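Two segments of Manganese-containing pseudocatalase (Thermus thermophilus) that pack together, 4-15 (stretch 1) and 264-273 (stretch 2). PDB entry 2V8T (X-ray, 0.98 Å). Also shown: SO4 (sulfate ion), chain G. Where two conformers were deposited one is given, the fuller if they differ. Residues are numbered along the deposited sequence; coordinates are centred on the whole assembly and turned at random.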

ATOM      1  N   ARG A   4      17.701  17.226  21.817  1.00  6.78           N
ATOM      2  CA  ARG A   4      18.632  16.646  20.849  1.00  6.62           C
ATOM      3  C   ARG A   4      20.075  17.059  21.188  1.00  6.88           C
ATOM      4  O   ARG A   4      20.333  18.207  21.559  1.00  7.97           O
ATOM      5  CB  ARG A   4      18.266  17.116  19.454  1.00  6.98           C
ATOM      6  CG  ARG A   4      19.056  16.476  18.342  1.00  6.96           C
ATOM      7  CD  ARG A   4      18.529  16.911  16.988  1.00  7.33           C
ATOM      8  NE  ARG A   4      19.217  16.234  15.907  1.00  7.85           N
ATOM      9  CZ  ARG A   4      18.655  15.990  14.726  1.00  7.15           C
ATOM     10  NH1 ARG A   4      17.439  16.389  14.433  1.00  7.29           N
ATOM     11  NH2 ARG A   4      19.345  15.285  13.815  1.00  8.15           N
ATOM     12  N   ILE A   5      20.976  16.110  20.999  1.00  7.38           N
ATOM     13  CA  ILE A   5      22.415  16.269  21.140  1.00  7.84           C
ATOM     14  C   ILE A   5      23.013  15.974  19.763  1.00  7.41           C
ATOM     15  O   ILE A   5      22.720  14.939  19.165  1.00  8.13           O
ATOM     16  CB  ILE A   5      22.973  15.273  22.168  1.00  9.18           C
ATOM     17  CG1 ILE A   5      22.368  15.506  23.545  1.00  9.90           C
ATOM     18  CG2 ILE A   5      24.491  15.323  22.221  1.00 10.28           C
ATOM     19  CD1 ILE A   5      22.533  14.311  24.497  1.00 13.72           C
ATOM     20  N   ASP A   6      23.877  16.862  19.267  1.00  7.77           N
ATOM     21  CA  ASP A   6      24.423  16.730  17.915  1.00  7.75           C
ATOM     22  C   ASP A   6      25.658  15.798  17.910  1.00  7.88           C
ATOM     23  O   ASP A   6      26.770  16.199  17.571  1.00  8.97           O
ATOM     24  CB  ASP A   6      24.754  18.096  17.319  1.00  8.30           C
ATOM     25  CG  ASP A   6      24.793  18.064  15.790  1.00  8.84           C
ATOM     26  OD1 ASP A   6      23.802  17.519  15.191  1.00  8.93           O
ATOM     27  OD2 ASP A   6      25.750  18.586  15.194  1.00 10.38           O
ATOM     28  N   ARG A   7      25.393  14.541  18.249  1.00  7.76           N
ATOM     29  CA  ARG A   7      26.396  13.485  18.321  1.00  7.78           C
ATOM     30  C   ARG A   7      25.719  12.171  17.923  1.00  7.53           C
ATOM     31  O   ARG A   7      24.607  11.908  18.375  1.00  9.06           O
ATOM     32  CB  ARG A   7      26.932  13.291  19.750  1.00  8.82           C
ATOM     33  CG  ARG A   7      27.700  14.480  20.290  1.00  9.55           C
ATOM     34  CD  ARG A   7      29.118  14.586  19.751  1.00  9.94           C
ATOM     35  NE  ARG A   7      29.987  13.570  20.385  1.00 10.38           N
ATOM     36  CZ  ARG A   7      31.292  13.473  20.154  1.00  9.86           C
ATOM     37  NH1 ARG A   7      31.893  14.218  19.256  1.00 10.48           N
ATOM     38  NH2 ARG A   7      32.017  12.605  20.852  1.00 11.98           N
ATOM     39  N   LEU A   8      26.420  11.343  17.172  1.00  7.38           N
ATOM     40  CA  LEU A   8      25.996   9.963  16.960  1.00  7.46           C
ATOM     41  C   LEU A   8      26.321   9.143  18.176  1.00  7.51           C
ATOM     42  O   LEU A   8      27.258   9.448  18.930  1.00  8.14           O
ATOM     43  CB  LEU A   8      26.689   9.351  15.758  1.00  7.62           C
ATOM     44  CG  LEU A   8      26.381  10.023  14.426  1.00  8.13           C
ATOM     45  CD1 LEU A   8      27.183   9.354  13.308  1.00  8.96           C
ATOM     46  CD2 LEU A   8      24.884  10.006  14.128  1.00  9.51           C
ATOM     47  N   GLN A   9      25.628   8.006  18.370  1.00  7.82           N
ATOM     48  CA  GLN A   9      25.866   7.208  19.560  1.00  7.96           C
ATOM     49  C   GLN A   9      27.238   6.575  19.568  1.00  8.41           C
ATOM     50  O   GLN A   9      27.764   6.237  20.639  1.00  9.25           O
ATOM     51  CB  GLN A   9      24.724   6.159  19.743  1.00  8.47           C
ATOM     52  CG  GLN A   9      24.697   5.579  21.109  1.00  9.46           C
ATOM     53  CD  GLN A   9      23.453   4.744  21.415  1.00  9.07           C
ATOM     54  OE1 GLN A   9      22.434   4.909  20.778  1.00 10.70           O
ATOM     55  NE2 GLN A   9      23.527   3.887  22.379  1.00 10.43           N
ATOM     56  N   ILE A  10      27.847   6.337  18.386  1.00  8.63           N
ATOM     57  CA  ILE A  10      29.258   5.978  18.230  1.00  8.75           C
ATOM     58  C   ILE A  10      29.802   6.793  17.070  1.00  8.74           C
ATOM     59  O   ILE A  10      29.052   7.212  16.189  1.00 10.37           O
ATOM     60  CB  ILE A  10      29.512   4.485  17.930  1.00 10.50           C
ATOM     61  CG1 ILE A  10      28.752   3.993  16.721  1.00 10.93           C
ATOM     62  CG2 ILE A  10      29.291   3.618  19.174  1.00 12.89           C
ATOM     63  CD1 ILE A  10      29.218   2.711  16.140  1.00 13.33           C
ATOM     64  N   GLU A  11      31.116   6.925  17.031  1.00  9.47           N
ATOM     65  CA  GLU A  11      31.763   7.428  15.838  1.00 10.75           C
ATOM     66  C   GLU A  11      31.697   6.363  14.733  1.00 10.71           C
ATOM     67  O   GLU A  11      31.696   5.161  15.008  1.00 13.59           O
ATOM     68  CB  GLU A  11      33.122   7.999  15.964  0.60 10.71           C
ATOM     69  CG  GLU A  11      34.156   6.951  15.938  0.60 10.70           C
ATOM     70  CD  GLU A  11      34.446   6.260  17.185  0.60 11.39           C
ATOM     71  OE1 GLU A  11      33.616   6.385  18.105  0.60 12.42           O
ATOM     72  OE2 GLU A  11      35.512   5.620  17.326  0.60 11.94           O
ATOM     73  N   LEU A  12      31.672   6.824  13.488  1.00  9.72           N
ATOM     74  CA  LEU A  12      31.714   5.950  12.322  1.00  9.89           C
ATOM     75  C   LEU A  12      32.957   6.239  11.488  1.00 10.53           C
ATOM     76  O   LEU A  12      33.392   7.381  11.379  1.00 12.30           O
ATOM     77  CB  LEU A  12      30.486   6.168  11.460  1.00 10.54           C
ATOM     78  CG  LEU A  12      29.152   5.739  12.073  1.00 11.18           C
ATOM     79  CD1 LEU A  12      28.011   6.158  11.141  1.00 13.63           C
ATOM     80  CD2 LEU A  12      29.130   4.258  12.348  1.00 12.08           C
ATOM     81  N   PRO A  13      33.544   5.201  10.857  1.00 10.38           N
ATOM     82  CA  PRO A  13      34.650   5.409   9.921  1.00 11.10           C
ATOM     83  C   PRO A  13      34.164   5.926   8.567  1.00 11.09           C
ATOM     84  O   PRO A  13      32.955   5.932   8.289  1.00 11.65           O
ATOM     85  CB  PRO A  13      35.277   4.020   9.795  1.00 11.61           C
ATOM     86  CG  PRO A  13      34.072   3.110   9.920  1.00 10.85           C
ATOM     87  CD  PRO A  13      33.185   3.783  10.974  1.00 10.06           C
ATOM     88  N   MET A  14      35.100   6.303   7.710  1.00 12.75           N
ATOM     89  CA  MET A  14      34.787   6.855   6.391  0.80 12.37           C
ATOM     90  C   MET A  14      34.962   5.848   5.298  1.00 11.30           C
ATOM     91  O   MET A  14      36.050   5.326   5.175  1.00 12.50           O
ATOM     92  CB  MET A  14      35.809   7.962   6.207  0.40 11.80           C
ATOM     93  CG  MET A  14      35.574   8.780   4.991  0.40 16.80           C
ATOM     94  SD  MET A  14      33.884   9.492   4.998  0.40 22.00           S
ATOM     95  CE  MET A  14      32.707   8.171   5.242  0.40 26.77           C
ATOM     96  N   PRO A  15      33.915   5.552   4.467  1.00 10.84           N
ATOM     97  CA  PRO A  15      34.166   4.616   3.375  1.00 10.56           C
ATOM     98  C   PRO A  15      35.174   5.100   2.397  1.00 10.12           C
ATOM     99  O   PRO A  15      35.309   6.301   2.176  1.00 11.81           O
ATOM    100  CB  PRO A  15      32.762   4.524   2.709  1.00 10.92           C
ATOM    101  CG  PRO A  15      31.811   4.862   3.827  1.00 11.38           C
ATOM    102  CD  PRO A  15      32.515   5.908   4.617  1.00 11.27           C
ATOM    103  N   GLY A 264      22.665   9.211  31.988  1.00 10.16           N
ATOM    104  CA  GLY A 264      22.942   9.995  30.839  1.00 10.19           C
ATOM    105  C   GLY A 264      23.349   9.188  29.621  1.00 10.02           C
ATOM    106  O   GLY A 264      23.607   8.005  29.690  1.00 11.34           O
ATOM    107  N   PRO A 265      23.418   9.894  28.492  1.00 10.83           N
ATOM    108  CA  PRO A 265      23.834   9.267  27.243  1.00 10.83           C
ATOM    109  C   PRO A 265      25.326   9.002  27.206  1.00 10.77           C
ATOM    110  O   PRO A 265      26.081   9.641  27.928  1.00 11.68           O
ATOM    111  CB  PRO A 265      23.474  10.360  26.222  1.00 12.88           C
ATOM    112  CG  PRO A 265      23.706  11.662  26.999  1.00 13.31           C
ATOM    113  CD  PRO A 265      23.227  11.350  28.364  1.00 12.38           C
ATOM    114  N   PRO A 266      25.787   8.132  26.327  1.00 10.69           N
ATOM    115  CA  PRO A 266      27.247   8.049  26.094  1.00 10.92           C
ATOM    116  C   PRO A 266      27.728   9.287  25.409  1.00 10.31           C
ATOM    117  O   PRO A 266      26.963  10.088  24.876  1.00 11.42           O
ATOM    118  CB  PRO A 266      27.394   6.802  25.277  1.00 12.97           C
ATOM    119  CG  PRO A 266      26.157   6.724  24.566  1.00 13.49           C
ATOM    120  CD  PRO A 266      25.035   7.283  25.420  1.00 11.10           C
ATOM    121  N   THR A 267      29.070   9.466  25.395  1.00 10.42           N
ATOM    122  CA  THR A 267      29.663  10.608  24.710  1.00 11.51           C
ATOM    123  C   THR A 267      29.556  10.528  23.213  1.00 10.53           C
ATOM    124  O   THR A 267      29.433  11.535  22.511  1.00 12.04           O
ATOM    125  CB  THR A 267      31.048  10.918  25.149  0.50 12.12           C
ATOM    126  OG1 THR A 267      31.521  12.150  24.589  0.50 17.17           O
ATOM    127  CG2 THR A 267      31.880   9.876  24.697  0.50 14.24           C
ATOM    128  N   GLY A 268      29.579   9.318  22.660  1.00 10.61           N
ATOM    129  CA  GLY A 268      29.352   9.098  21.238  1.00 10.60           C
ATOM    130  C   GLY A 268      30.435   9.607  20.348  1.00  9.65           C
ATOM    131  O   GLY A 268      31.615   9.611  20.712  1.00 12.36           O
ATOM    132  N   GLY A 269      30.038  10.054  19.154  1.00  8.62           N
ATOM    133  CA  GLY A 269      30.959  10.496  18.139  1.00  8.60           C
ATOM    134  C   GLY A 269      30.343  11.589  17.290  1.00  7.76           C
ATOM    135  O   GLY A 269      29.172  11.947  17.470  1.00  8.16           O
ATOM    136  N   PRO A 270      31.111  12.147  16.354  1.00  8.20           N
ATOM    137  CA  PRO A 270      30.603  13.240  15.514  1.00  8.25           C
ATOM    138  C   PRO A 270      29.481  12.749  14.585  1.00  7.81           C
ATOM    139  O   PRO A 270      29.509  11.630  14.083  1.00  8.63           O
ATOM    140  CB  PRO A 270      31.827  13.670  14.723  1.00  9.84           C
ATOM    141  CG  PRO A 270      32.949  13.193  15.462  1.00 12.61           C
ATOM    142  CD  PRO A 270      32.540  11.888  16.099  1.00  9.36           C
ATOM    143  N   VAL A 271      28.555  13.682  14.265  1.00  7.71           N
ATOM    144  CA  VAL A 271      27.651  13.462  13.201  1.00  7.48           C
ATOM    145  C   VAL A 271      28.395  13.461  11.865  1.00  7.63           C
ATOM    146  O   VAL A 271      29.557  13.899  11.754  1.00  8.56           O
ATOM    147  CB  VAL A 271      26.459  14.440  13.191  1.00  8.14           C
ATOM    148  CG1 VAL A 271      25.662  14.298  14.477  1.00  8.90           C
ATOM    149  CG2 VAL A 271      26.875  15.855  12.895  1.00  9.34           C
ATOM    150  N   PHE A 272      27.731  12.925  10.838  1.00  7.44           N
ATOM    151  CA  PHE A 272      28.281  12.740   9.507  1.00  7.46           C
ATOM    152  C   PHE A 272      27.738  13.792   8.554  1.00  7.61           C
ATOM    153  O   PHE A 272      26.537  14.076   8.574  1.00  8.72           O
ATOM    154  CB  PHE A 272      27.919  11.342   8.999  1.00  7.73           C
ATOM    155  CG  PHE A 272      28.382  11.100   7.579  1.00  8.01           C
ATOM    156  CD1 PHE A 272      29.717  10.987   7.294  1.00  8.63           C
ATOM    157  CD2 PHE A 272      27.460  11.053   6.555  1.00  8.57           C
ATOM    158  CE1 PHE A 272      30.139  10.851   5.967  1.00  9.17           C
ATOM    159  CE2 PHE A 272      27.894  10.904   5.249  1.00  9.60           C
ATOM    160  CZ  PHE A 272      29.219  10.817   4.965  1.00  9.55           C
ATOM    161  N   ASP A 273      28.608  14.316   7.711  1.00  7.97           N
ATOM    162  CA  ASP A 273      28.227  15.270   6.666  1.00  8.49           C
ATOM    163  C   ASP A 273      28.762  14.730   5.341  1.00  8.28           C
ATOM    164  O   ASP A 273      29.979  14.637   5.122  1.00  9.61           O
ATOM    165  CB  ASP A 273      28.809  16.640   7.001  1.00  8.99           C
ATOM    166  CG  ASP A 273      28.437  17.738   6.014  1.00  9.38           C
ATOM    167  OD1 ASP A 273      27.950  17.484   4.919  1.00 12.14           O
ATOM    168  OD2 ASP A 273      28.658  18.925   6.404  1.00 11.99           O
TER
HETATM  169  S   SO4 G1307      31.323   6.579  25.259  0.95 14.22           S
HETATM  170  O1  SO4 G1307      30.552   6.897  24.032  0.95 12.85           O
HETATM  171  O2  SO4 G1307      32.725   6.770  25.139  0.95 17.51           O
HETATM  172  O3  SO4 G1307      30.769   7.508  26.405  0.95 16.82           O
HETATM  173  O4  SO4 G1307      31.106   5.315  25.726  0.95 13.08           O
HETATM  174  O   HOH W   1      28.925  16.197  15.861  1.00  8.90           O
HETATM  175  O   HOH W   2      31.406   9.763  13.194  1.00 10.94           O

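Two extended segments, more than 250 residues apart in one chain, meet here through a minimal antiparallel backbone pairing that is reinforced by an arginine reaching back to a backbone carbonyl and flanked by small apolar contacts. The example illustrates a general principle: where regular sheet structure is scarce, a single reciprocal pair of backbone hydrogen bonds can set the register, and side chains and solvent then extend the contact.

The register is fixed at Leu-8 and Gly-269. Leu-8 N donates to Gly-269 O at 2.8 Å, and Gly-269 N returns the bond to Leu-8 O at 2.9 Å, so each residue both gives and receives, as a hydrogen-bonded antiparallel pair should. The return bond is the straighter of the two, with 156° at the hydrogen against 132°. The chains lie too close here for side chains at either glycine: a CB on Gly-268 would lie 2.1 Å from Leu-8 O, and one on Gly-269 would lie 2.4 Å from Glu-11 CA, where the first stretch continues. The positive phi of Gly-268 independently favours glycine. With no side chain in the way, Gly-268 CA comes within 3.1 Å of Leu-8 O and 3.3 Å of Gln-9 O, close enough for CA-H...O contacts that supplement the conventional bonds.

Arg-7 adds the main polar side-chain contribution. Its CA-to-CB bond runs sideways, but three successive m rotamers fold the chain so that the guanidinium comes up against the backbone of the second stretch. Arg-7 NE donates to Thr-267 O at 3.0 Å with a favourable angle of 159°, and Arg-7 NH2 makes a longer bond to the same oxygen, Thr-267 O, at 3.3 Å. This acceptor lies at the edge of the guanidinium, near its plane, where the N-H groups point. Gly-269 O and Pro-270 N instead lie over one face, a position suited to packing rather than to in-plane donation.

Apolar groups fill in around this polar centre. Ile-5, directed toward the other stretch, places CD1 3.8 Å from Pro-265 CG, while Gln-9 lays the aliphatic part of its side chain against a second proline, with CG 3.9 Å from Pro-266 CG. Leu-8 packs over Val-271, its CG 3.9 Å from Val-271 CA and 4.3 Å from Val-271 CG1. Farther along, Met-14 CE approaches Phe-272 CE1 to 3.8 Å, and the sulfur sits at the ring edge, with Met-14 SD 5.4 Å from the centroid of the Phe-272 ring.

Water carries the connection past the direct backbone pair. Water 1 donates to Asp-6 O at 2.8 Å and accepts from Val-271 N at 3.0 Å; water 2 donates to Pro-270 O at 2.8 Å and accepts from Leu-12 N at 3.0 Å. A sulfate, probably from the crystallisation liquor, sits beside the loop of the second stretch, its O3 accepting from Thr-267 N at 2.8 Å and its O1 from Gly-268 N at 2.9 Å. Altogether the two stretches bury 714 Å², counting both sides.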